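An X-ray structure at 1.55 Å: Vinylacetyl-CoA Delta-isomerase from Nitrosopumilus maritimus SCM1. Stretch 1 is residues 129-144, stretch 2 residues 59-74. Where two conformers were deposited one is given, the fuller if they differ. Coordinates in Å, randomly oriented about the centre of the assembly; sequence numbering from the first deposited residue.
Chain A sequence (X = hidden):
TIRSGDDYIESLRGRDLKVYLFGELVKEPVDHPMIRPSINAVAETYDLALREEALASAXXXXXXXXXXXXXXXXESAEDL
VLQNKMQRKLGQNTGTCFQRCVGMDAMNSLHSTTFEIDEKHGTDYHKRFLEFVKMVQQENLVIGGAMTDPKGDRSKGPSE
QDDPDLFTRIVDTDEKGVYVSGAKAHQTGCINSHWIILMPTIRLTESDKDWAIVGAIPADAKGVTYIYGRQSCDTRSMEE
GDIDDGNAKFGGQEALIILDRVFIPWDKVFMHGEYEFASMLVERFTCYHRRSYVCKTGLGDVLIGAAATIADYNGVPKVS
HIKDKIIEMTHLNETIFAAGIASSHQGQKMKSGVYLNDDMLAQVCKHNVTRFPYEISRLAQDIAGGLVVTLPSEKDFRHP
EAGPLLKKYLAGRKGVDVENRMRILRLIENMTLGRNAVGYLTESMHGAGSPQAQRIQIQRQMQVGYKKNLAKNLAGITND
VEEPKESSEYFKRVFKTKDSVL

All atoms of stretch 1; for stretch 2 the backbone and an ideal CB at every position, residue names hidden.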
# COMPACT_ATOMS: atom_id res chain seq x y z
N PHE A 129 -0.13 -43.39 17.03
CA PHE A 129 0.64 -42.19 16.82
C PHE A 129 1.68 -41.95 17.92
O PHE A 129 2.82 -41.60 17.63
CB PHE A 129 -0.32 -41.01 16.60
CG PHE A 129 0.47 -39.75 16.34
CD1 PHE A 129 1.20 -39.57 15.17
CD2 PHE A 129 0.52 -38.74 17.29
CE1 PHE A 129 1.94 -38.43 14.99
CE2 PHE A 129 1.23 -37.58 17.06
CZ PHE A 129 1.95 -37.44 15.94
N LEU A 130 1.32 -42.15 19.18
CA LEU A 130 2.28 -41.96 20.26
C LEU A 130 3.47 -42.93 20.14
O LEU A 130 4.62 -42.55 20.45
CB LEU A 130 1.61 -42.09 21.62
CG LEU A 130 0.64 -40.98 21.99
CD1 LEU A 130 -0.01 -41.27 23.32
CD2 LEU A 130 1.36 -39.62 22.00
N GLU A 131 3.22 -44.18 19.73
CA GLU A 131 4.32 -45.11 19.54
C GLU A 131 5.24 -44.60 18.42
O GLU A 131 6.45 -44.76 18.50
CB GLU A 131 3.86 -46.54 19.27
CG GLU A 131 3.12 -47.15 20.44
CD GLU A 131 4.01 -47.53 21.59
OE1 GLU A 131 3.39 -47.83 22.62
OE2 GLU A 131 5.26 -47.58 21.51
N PHE A 132 4.65 -43.96 17.40
CA PHE A 132 5.45 -43.39 16.34
C PHE A 132 6.31 -42.24 16.87
O PHE A 132 7.50 -42.14 16.56
CB PHE A 132 4.54 -42.98 15.17
CG PHE A 132 5.32 -42.28 14.07
CD1 PHE A 132 6.00 -43.04 13.13
CD2 PHE A 132 5.35 -40.90 13.94
CE1 PHE A 132 6.68 -42.44 12.09
CE2 PHE A 132 6.09 -40.30 12.92
CZ PHE A 132 6.75 -41.07 12.00
N VAL A 133 5.70 -41.36 17.66
CA VAL A 133 6.42 -40.25 18.25
C VAL A 133 7.59 -40.77 19.09
O VAL A 133 8.69 -40.24 19.01
CB VAL A 133 5.50 -39.33 19.06
CG1 VAL A 133 6.33 -38.30 19.83
CG2 VAL A 133 4.50 -38.65 18.10
N LYS A 134 7.33 -41.79 19.91
CA LYS A 134 8.39 -42.34 20.73
C LYS A 134 9.57 -42.80 19.87
O LYS A 134 10.72 -42.48 20.15
CB LYS A 134 7.83 -43.49 21.56
CG LYS A 134 8.91 -44.31 22.21
CD LYS A 134 8.36 -45.37 23.15
CE LYS A 134 9.43 -46.17 23.80
NZ LYS A 134 8.80 -47.09 24.73
N MET A 135 9.27 -43.55 18.80
CA MET A 135 10.31 -44.01 17.88
C MET A 135 11.12 -42.82 17.35
O MET A 135 12.34 -42.79 17.49
CB MET A 135 9.70 -44.82 16.73
CG MET A 135 10.71 -45.31 15.71
SD MET A 135 9.96 -46.19 14.32
CE MET A 135 9.19 -44.88 13.37
N VAL A 136 10.46 -41.83 16.73
CA VAL A 136 11.20 -40.79 16.04
C VAL A 136 11.97 -39.91 17.02
O VAL A 136 13.03 -39.39 16.68
CB VAL A 136 10.32 -40.00 15.05
CG1 VAL A 136 9.69 -40.90 14.02
CG2 VAL A 136 9.24 -39.19 15.71
N GLN A 137 11.42 -39.71 18.22
CA GLN A 137 12.12 -39.01 19.28
C GLN A 137 13.39 -39.72 19.75
O GLN A 137 14.42 -39.09 19.98
CB GLN A 137 11.19 -38.76 20.47
CG GLN A 137 10.21 -37.61 20.23
CD GLN A 137 9.46 -37.19 21.49
OE1 GLN A 137 9.56 -37.82 22.57
NE2 GLN A 137 8.67 -36.15 21.29
N GLN A 138 13.30 -41.03 19.96
CA GLN A 138 14.44 -41.83 20.38
C GLN A 138 15.55 -41.79 19.34
O GLN A 138 16.72 -41.68 19.70
CB GLN A 138 14.04 -43.29 20.57
CG GLN A 138 13.04 -43.53 21.68
CD GLN A 138 12.68 -45.00 21.84
OE1 GLN A 138 12.28 -45.70 20.90
NE2 GLN A 138 12.89 -45.49 23.04
N GLU A 139 15.19 -41.89 18.06
CA GLU A 139 16.15 -42.01 16.97
C GLU A 139 16.60 -40.64 16.45
O GLU A 139 17.64 -40.56 15.82
CB GLU A 139 15.56 -42.89 15.87
CG GLU A 139 15.25 -44.30 16.36
CD GLU A 139 14.76 -45.30 15.33
OE1 GLU A 139 14.26 -46.40 15.72
OE2 GLU A 139 14.86 -44.99 14.13
N ASN A 140 15.86 -39.57 16.76
CA ASN A 140 16.19 -38.19 16.39
C ASN A 140 16.14 -37.98 14.88
O ASN A 140 17.14 -37.58 14.29
CB ASN A 140 17.50 -37.71 17.01
CG ASN A 140 17.60 -36.21 17.03
OD1 ASN A 140 16.64 -35.49 16.76
ND2 ASN A 140 18.78 -35.70 17.33
N LEU A 141 14.97 -38.27 14.28
CA LEU A 141 14.79 -38.33 12.83
C LEU A 141 14.17 -37.05 12.27
O LEU A 141 13.62 -36.23 13.00
CB LEU A 141 13.93 -39.56 12.49
CG LEU A 141 14.49 -40.88 13.03
CD1 LEU A 141 13.65 -42.07 12.58
CD2 LEU A 141 15.95 -41.06 12.64
N VAL A 142 14.25 -36.93 10.95
CA VAL A 142 13.64 -35.85 10.18
C VAL A 142 12.35 -36.38 9.56
O VAL A 142 12.36 -37.43 8.88
CB VAL A 142 14.63 -35.35 9.11
CG1 VAL A 142 13.99 -34.35 8.15
CG2 VAL A 142 15.91 -34.78 9.74
N ILE A 143 11.26 -35.63 9.80
CA ILE A 143 9.92 -36.04 9.40
C ILE A 143 9.38 -35.01 8.39
O ILE A 143 9.32 -33.83 8.70
CB ILE A 143 8.99 -36.09 10.61
CG1 ILE A 143 9.60 -36.83 11.83
CG2 ILE A 143 7.62 -36.64 10.20
CD1 ILE A 143 9.99 -38.26 11.57
N GLY A 144 9.00 -35.49 7.22
CA GLY A 144 8.28 -34.70 6.23
C GLY A 144 6.77 -34.67 6.52
O GLY A 144 6.20 -35.64 6.99
N UNK A 59 12.50 -31.09 26.80
CA UNK A 59 12.26 -32.29 27.58
C UNK A 59 10.88 -32.85 27.27
O UNK A 59 9.87 -32.25 27.56
CB UNK A 59 12.40 -32.00 29.08
N UNK A 60 10.83 -34.03 26.67
CA UNK A 60 9.60 -34.68 26.25
C UNK A 60 8.99 -35.46 27.41
O UNK A 60 9.62 -36.39 27.90
CB UNK A 60 9.86 -35.61 25.06
N UNK A 61 7.73 -35.13 27.76
CA UNK A 61 6.97 -35.92 28.71
C UNK A 61 6.52 -37.24 28.08
O UNK A 61 6.08 -38.13 28.80
CB UNK A 61 5.76 -35.13 29.21
N UNK A 62 6.54 -37.33 26.74
CA UNK A 62 6.15 -38.57 26.08
C UNK A 62 7.16 -39.71 26.33
O UNK A 62 6.75 -40.80 26.73
CB UNK A 62 6.00 -38.33 24.58
N UNK A 63 8.45 -39.43 26.11
CA UNK A 63 9.54 -40.39 26.18
C UNK A 63 10.39 -40.19 27.43
O UNK A 63 11.18 -41.09 27.75
CB UNK A 63 10.42 -40.28 24.93
N UNK A 64 10.31 -39.01 28.08
CA UNK A 64 11.20 -38.72 29.19
C UNK A 64 12.62 -38.41 28.71
O UNK A 64 13.55 -38.46 29.48
CB UNK A 64 11.22 -39.90 30.17
N UNK A 65 12.77 -38.12 27.41
CA UNK A 65 14.06 -37.84 26.80
C UNK A 65 14.18 -36.37 26.50
O UNK A 65 13.17 -35.73 26.30
CB UNK A 65 14.26 -38.66 25.52
N UNK A 66 15.44 -35.88 26.44
CA UNK A 66 15.74 -34.64 25.77
C UNK A 66 15.67 -34.90 24.26
O UNK A 66 16.38 -35.79 23.76
CB UNK A 66 17.11 -34.10 26.19
N UNK A 67 14.82 -34.14 23.56
CA UNK A 67 14.58 -34.35 22.14
C UNK A 67 14.81 -33.06 21.35
O UNK A 67 14.69 -31.97 21.87
CB UNK A 67 13.16 -34.87 21.91
N UNK A 68 15.14 -33.21 20.08
CA UNK A 68 15.17 -32.05 19.20
C UNK A 68 13.79 -31.38 19.23
O UNK A 68 12.77 -32.05 19.14
CB UNK A 68 15.56 -32.45 17.78
N UNK A 69 13.77 -30.05 19.32
CA UNK A 69 12.50 -29.31 19.41
C UNK A 69 11.60 -29.54 18.20
O UNK A 69 10.39 -29.51 18.34
CB UNK A 69 12.78 -27.81 19.56
N UNK A 70 12.16 -29.89 17.04
CA UNK A 70 11.34 -30.24 15.89
C UNK A 70 10.53 -31.52 16.08
O UNK A 70 9.56 -31.74 15.36
CB UNK A 70 12.23 -30.38 14.66
N UNK A 71 10.87 -32.34 17.09
CA UNK A 71 10.16 -33.60 17.33
C UNK A 71 9.27 -33.51 18.58
O UNK A 71 8.71 -34.53 19.02
CB UNK A 71 11.16 -34.75 17.48
N UNK A 72 9.23 -32.33 19.18
CA UNK A 72 8.55 -32.13 20.45
C UNK A 72 7.08 -31.75 20.26
O UNK A 72 6.76 -30.87 19.48
CB UNK A 72 9.27 -31.05 21.26
N UNK A 73 6.22 -32.43 21.02
CA UNK A 73 4.79 -32.16 21.06
C UNK A 73 4.59 -31.11 22.17
O UNK A 73 4.90 -31.33 23.34
CB UNK A 73 3.98 -33.43 21.31
N UNK A 74 4.18 -29.92 21.74
CA UNK A 74 4.20 -28.73 22.61
C UNK A 74 3.28 -28.92 23.81
O UNK A 74 2.13 -29.28 23.66
CB UNK A 74 3.78 -27.48 21.83

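Position 59 lies beyond the reach of the helix 129-139, so stretch 1 sets no demand there; the residue is Asp59. At 60 the CA-to-CB bond points toward the helix, and the ideal CB stands 3.3 Å from Gln137 OE1. So short an approach to a carbonyl oxygen favours a small side chain, ideally one that can donate a proton: serine, threonine or cysteine, with alanine possible. Ser60 donates from OG to Gln137 OE1 at 2.8 Å. The same OG accepts from the backbone N of 63 at 3.3 Å, tying the turn to the helix contact.

Position 61 points away and could take almost anything; it is Ser61. Position 62 turns back toward the helix, its ideal CB 4.8 Å from Val133 CG1 and 5.5 Å from Leu130 CD2. These methyl groups invite an aliphatic side chain such as leucine, isoleucine, valine or methionine. Ile62 extends CD1 to 4.1 Å from both Leu130 CD2 and Val133 CG1.

At 63 the backbone approaches Lys134, and the ideal CB is 3.5 Å from Gln137 OE1 and 5.1 Å from Lys134 CG. A small donor would suit the oxygen, while a methyl could use the aliphatic base of the lysine; serine and threonine both fit. Thr63, with chi1 p, does both: OG1 donates to Gln137 OE1 at 2.8 Å, and CG2 packs 3.6 Å from Lys134 CA.

Position 64 has phi/psi of 74/16, which by itself favours glycine; it is Gly64. Position 65 points toward the helix but has nothing within 5.5 Å of its ideal CB, so only a longer side chain, aliphatic or polar, could reach the Gln138 stem. Leu65 does so, CD1 lying 3.9 Å from Gln138 CG. Position 66 points away; it is Lys66.

The strand turns inward again at 67, where the ideal CB is 4.4 Å from Gln137 CG. A compact apolar residue, valine or alanine for example, would cover the glutamine stem, and Val67 places CG1 3.7 Å from Gln137 OE1. At 68 the ideal CB is 3.4 Å from Asn140 OD1, beside the positive-phi residue that follows the helix; a small or polar side chain is plausible. Asn68 shares water 2 with Asn140 through the two ND2 atoms, and its OD1 accepts from the backbone N of 70 at 2.9 Å.

Positions 69 and 70 make no contact with stretch 1; they are Arg69 and Phe70. Position 71 faces the end of the helix, with Gln137 CG, Val136 and Ile143 around a pocket suited to leucine, isoleucine or methionine. Leu71 sets CD2 3.9 Å from both Val136 CG2 and Ile143 CG1, while its backbone O accepts from Gln137 NE2 at 2.8 Å.

Position 72 points away; His72 binds water 1 weakly through ND1. Position 73 points toward Val133, favouring a branched or long aliphatic, and Ile73 CG1 lies 4.3 Å from Val133 CG1. Position 74, out of reach, is Ala74.

Stretch 2 (59-74) DSSITGLKVNRFLHIA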
# COMPACT_ATOMS: atom_id res chain seq x y z
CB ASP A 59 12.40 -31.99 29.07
CG ASP A 59 13.78 -31.48 29.48
OD1 ASP A 59 14.79 -32.14 29.17
OD2 ASP A 59 13.84 -30.39 30.06
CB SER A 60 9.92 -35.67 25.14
OG SER A 60 8.75 -36.42 24.82
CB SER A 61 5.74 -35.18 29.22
OG SER A 61 6.11 -33.99 29.91
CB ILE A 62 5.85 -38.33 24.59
CG1 ILE A 62 4.68 -37.36 24.49
CG2 ILE A 62 5.55 -39.65 23.87
CD1 ILE A 62 4.29 -36.92 23.09
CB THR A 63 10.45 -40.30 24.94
OG1 THR A 63 10.85 -38.93 24.79
CG2 THR A 63 9.77 -40.78 23.67
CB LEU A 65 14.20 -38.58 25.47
CG LEU A 65 14.17 -40.11 25.52
CD1 LEU A 65 14.09 -40.67 24.09
CD2 LEU A 65 15.41 -40.60 26.26
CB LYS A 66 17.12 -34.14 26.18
CG LYS A 66 17.42 -32.75 25.66
CD LYS A 66 17.04 -31.70 26.71
CE LYS A 66 18.16 -31.33 27.65
NZ LYS A 66 18.68 -29.99 27.35
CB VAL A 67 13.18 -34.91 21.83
CG1 VAL A 67 12.91 -36.18 22.63
CG2 VAL A 67 12.08 -33.89 22.14
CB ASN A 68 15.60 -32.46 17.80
CG ASN A 68 15.88 -31.27 16.93
OD1 ASN A 68 14.96 -30.59 16.48
ND2 ASN A 68 17.15 -31.00 16.68
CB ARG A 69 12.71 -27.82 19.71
CG ARG A 69 11.41 -27.06 19.91
CD ARG A 69 11.68 -25.68 20.40
NE ARG A 69 12.46 -25.57 21.64
CZ ARG A 69 12.04 -25.83 22.86
NH1 ARG A 69 12.87 -25.61 23.87
NH2 ARG A 69 10.82 -26.26 23.11
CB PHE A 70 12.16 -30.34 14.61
CG PHE A 70 12.59 -29.00 14.07
CD1 PHE A 70 11.67 -28.16 13.45
CD2 PHE A 70 13.89 -28.55 14.20
CE1 PHE A 70 12.07 -26.95 12.92
CE2 PHE A 70 14.28 -27.33 13.68
CZ PHE A 70 13.38 -26.54 13.02
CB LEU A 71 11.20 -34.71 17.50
CG LEU A 71 12.02 -35.07 16.25
CD1 LEU A 71 13.22 -35.95 16.60
CD2 LEU A 71 11.10 -35.74 15.27
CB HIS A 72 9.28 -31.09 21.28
CG HIS A 72 8.65 -30.82 22.59
ND1 HIS A 72 8.58 -31.77 23.59
CD2 HIS A 72 8.26 -29.68 23.15
CE1 HIS A 72 8.05 -31.19 24.67
NE2 HIS A 72 7.89 -29.91 24.44
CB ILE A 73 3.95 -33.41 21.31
CG1 ILE A 73 4.18 -34.55 20.28
CG2 ILE A 73 2.49 -33.03 21.44
CD1 ILE A 73 3.83 -34.25 18.86
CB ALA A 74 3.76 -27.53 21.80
O HOH W 1 7.32 -34.27 23.10
O HOH W 2 19.03 -32.82 18.01
O HOH W 3 15.37 -36.18 19.48
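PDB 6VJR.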